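Local coordinates for protein putative secreted glycosylhydrolase (Parabacteroides distasonis ATCC 8503, PDB 3IMM) that is probably a secreted hydrolase acting on sugars, a member of the 3-keto-disaccharide hydrolase family with a concanavalin-like fold, at residues F49-D54 / G178-Q183. Sequence-based numbering, arbitrary orientation. Where two conformers were deposited one is given.
Sequences FELDLD and GFIGLQ
The backbones of Leu51 and Ile180 approach to 9.4 Å between their CA atoms, a spacing that leaves side chains alone to join segments 49-54 and 178-183. The two belong to different antiparallel sheets, packed face to face as in the concanavalin-like beta sandwich. Ile180 makes both close contacts. Its CD1 methyl sits over one face of the Phe49 ring, 3.9 Å from the ring centroid and 28° off the normal, a CH-pi contact. The methyl is displaced from the centre toward the CE1-CZ bond, and its shortest approach is 3.5 Å from Ile180 CD1 to Phe49 CZ. With CG between backbone N and carbonyl carbon (chi1 66°), the Phe49 ring turns one face to Ile180. The other branch of Ile180, CG2, lies 3.9 Å from Leu51 CD2, two residues further along the strand, where the side chains pass alongside in opposite directions. Ile198 on strand 191-200 touches both Phe49 and Ile180, and Val65 on strand 62-69 touches Leu51. Cutting Phe49 back to an alanine removes the ring, and the Ile180 CD1 methyl would probably be left without the aromatic face it rests on. Glu50 and Asp52 face away from this interior and form salt bridges with Arg199 and Arg126. No hydrogen bond crosses between the segments, so buried apolar contact alone joins them, consistent with a hydrophobic core between the sheets.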
loop_
_atom_site.group_PDB
_atom_site.type_symbol
_atom_site.label_atom_id
_atom_site.label_comp_id
_atom_site.label_asym_id
_atom_site.label_seq_id
_atom_site.Cartn_x
_atom_site.Cartn_y
_atom_site.Cartn_z
ATOM N N PHE A 49 -2.296 14.271 -1.277
ATOM C CA PHE A 49 -1.616 13.832 -2.456
ATOM C C PHE A 49 -2.362 12.686 -3.146
ATOM O O PHE A 49 -3.255 12.100 -2.584
ATOM C CB PHE A 49 -0.201 13.394 -2.069
ATOM C CG PHE A 49 -0.141 12.184 -1.201
ATOM C CD1 PHE A 49 -0.214 10.899 -1.750
ATOM C CD2 PHE A 49 0.044 12.311 0.170
ATOM C CE1 PHE A 49 -0.126 9.762 -0.929
ATOM C CE2 PHE A 49 0.105 11.190 0.988
ATOM C CZ PHE A 49 0.025 9.918 0.439
ATOM N N GLU A 50 -2.004 12.453 -4.402
ATOM C CA GLU A 50 -2.338 11.238 -5.089
ATOM C C GLU A 50 -1.069 10.547 -5.566
ATOM O O GLU A 50 -0.133 11.194 -6.149
ATOM C CB GLU A 50 -3.334 11.459 -6.231
ATOM C CG GLU A 50 -2.977 12.441 -7.238
ATOM C CD GLU A 50 -4.125 12.710 -8.210
ATOM O OE1 GLU A 50 -5.107 11.957 -8.223
ATOM O OE2 GLU A 50 -4.041 13.690 -8.945
ATOM N N LEU A 51 -1.025 9.245 -5.272
ATOM C CA LEU A 51 0.102 8.392 -5.568
ATOM C C LEU A 51 -0.362 7.434 -6.657
ATOM O O LEU A 51 -1.403 6.808 -6.527
ATOM C CB LEU A 51 0.528 7.666 -4.281
ATOM C CG LEU A 51 1.607 6.576 -4.319
ATOM C CD1 LEU A 51 2.975 7.185 -4.619
ATOM C CD2 LEU A 51 1.641 5.783 -3.005
ATOM N N ASP A 52 0.404 7.365 -7.743
ATOM C CA ASP A 52 0.210 6.411 -8.837
ATOM C C ASP A 52 1.372 5.439 -8.861
ATOM O O ASP A 52 2.549 5.827 -8.632
ATOM C CB ASP A 52 0.233 7.134 -10.180
ATOM C CG ASP A 52 -1.115 7.392 -10.730
ATOM O OD1 ASP A 52 -2.036 7.636 -9.964
ATOM O OD2 ASP A 52 -1.235 7.354 -11.943
ATOM N N LEU A 53 1.055 4.189 -9.176
ATOM C CA LEU A 53 2.082 3.183 -9.359
ATOM C C LEU A 53 1.547 2.033 -10.188
ATOM O O LEU A 53 0.358 1.732 -10.157
ATOM C CB LEU A 53 2.553 2.655 -8.014
ATOM C CG LEU A 53 1.553 1.928 -7.093
ATOM C CD1 LEU A 53 2.255 0.861 -6.285
ATOM C CD2 LEU A 53 0.796 2.889 -6.163
ATOM N N ASP A 54 2.440 1.402 -10.933
ATOM C CA ASP A 54 2.149 0.171 -11.630
ATOM C C ASP A 54 2.706 -0.885 -10.728
ATOM O O ASP A 54 3.707 -0.629 -10.039
ATOM C CB ASP A 54 2.862 0.104 -12.990
ATOM C CG ASP A 54 2.477 1.255 -13.943
ATOM O OD1 ASP A 54 1.468 1.940 -13.696
ATOM O OD2 ASP A 54 3.205 1.485 -14.951
ATOM N N GLY A 178 2.701 11.741 6.605
ATOM C CA GLY A 178 3.910 10.998 6.965
ATOM C C GLY A 178 4.619 10.445 5.749
ATOM O O GLY A 178 4.332 10.818 4.607
ATOM N N PHE A 179 5.530 9.519 5.997
ATOM C CA PHE A 179 6.343 8.962 4.931
ATOM C C PHE A 179 5.498 7.962 4.132
ATOM O O PHE A 179 4.511 7.440 4.650
ATOM C CB PHE A 179 7.595 8.297 5.492
ATOM C CG PHE A 179 8.428 9.212 6.330
ATOM C CD1 PHE A 179 9.350 10.044 5.746
ATOM C CD2 PHE A 179 8.276 9.259 7.704
ATOM C CE1 PHE A 179 10.109 10.880 6.511
ATOM C CE2 PHE A 179 9.057 10.103 8.488
ATOM C CZ PHE A 179 9.962 10.912 7.881
ATOM N N ILE A 180 5.914 7.755 2.876
ATOM C CA ILE A 180 5.374 6.756 2.003
ATOM C C ILE A 180 6.425 5.655 1.818
ATOM O O ILE A 180 7.626 5.923 1.697
ATOM C CB ILE A 180 4.908 7.378 0.642
ATOM C CG1 ILE A 180 3.816 8.418 0.885
ATOM C CG2 ILE A 180 4.392 6.315 -0.277
ATOM C CD1 ILE A 180 3.378 9.242 -0.346
ATOM N N GLY A 181 5.987 4.409 1.871
ATOM C CA GLY A 181 6.879 3.298 1.615
ATOM C C GLY A 181 6.253 2.116 0.899
ATOM O O GLY A 181 5.047 2.015 0.762
ATOM N N LEU A 182 7.128 1.245 0.414
ATOM C CA LEU A 182 6.767 -0.055 -0.128
ATOM C C LEU A 182 7.440 -1.114 0.721
ATOM O O LEU A 182 8.534 -0.915 1.258
ATOM C CB LEU A 182 7.225 -0.192 -1.575
ATOM C CG LEU A 182 6.702 0.836 -2.568
ATOM C CD1 LEU A 182 7.428 0.707 -3.912
ATOM C CD2 LEU A 182 5.155 0.673 -2.706
ATOM N N GLN A 183 6.755 -2.234 0.856
ATOM C CA GLN A 183 7.256 -3.339 1.648
ATOM C C GLN A 183 8.101 -4.279 0.812
ATOM O O GLN A 183 7.893 -4.416 -0.394
ATOM C CB GLN A 183 6.096 -4.069 2.293
ATOM C CG GLN A 183 5.345 -3.181 3.251
ATOM C CD GLN A 183 4.032 -3.764 3.621
ATOM O OE1 GLN A 183 3.978 -4.816 4.259
ATOM N NE2 GLN A 183 2.951 -3.099 3.225
#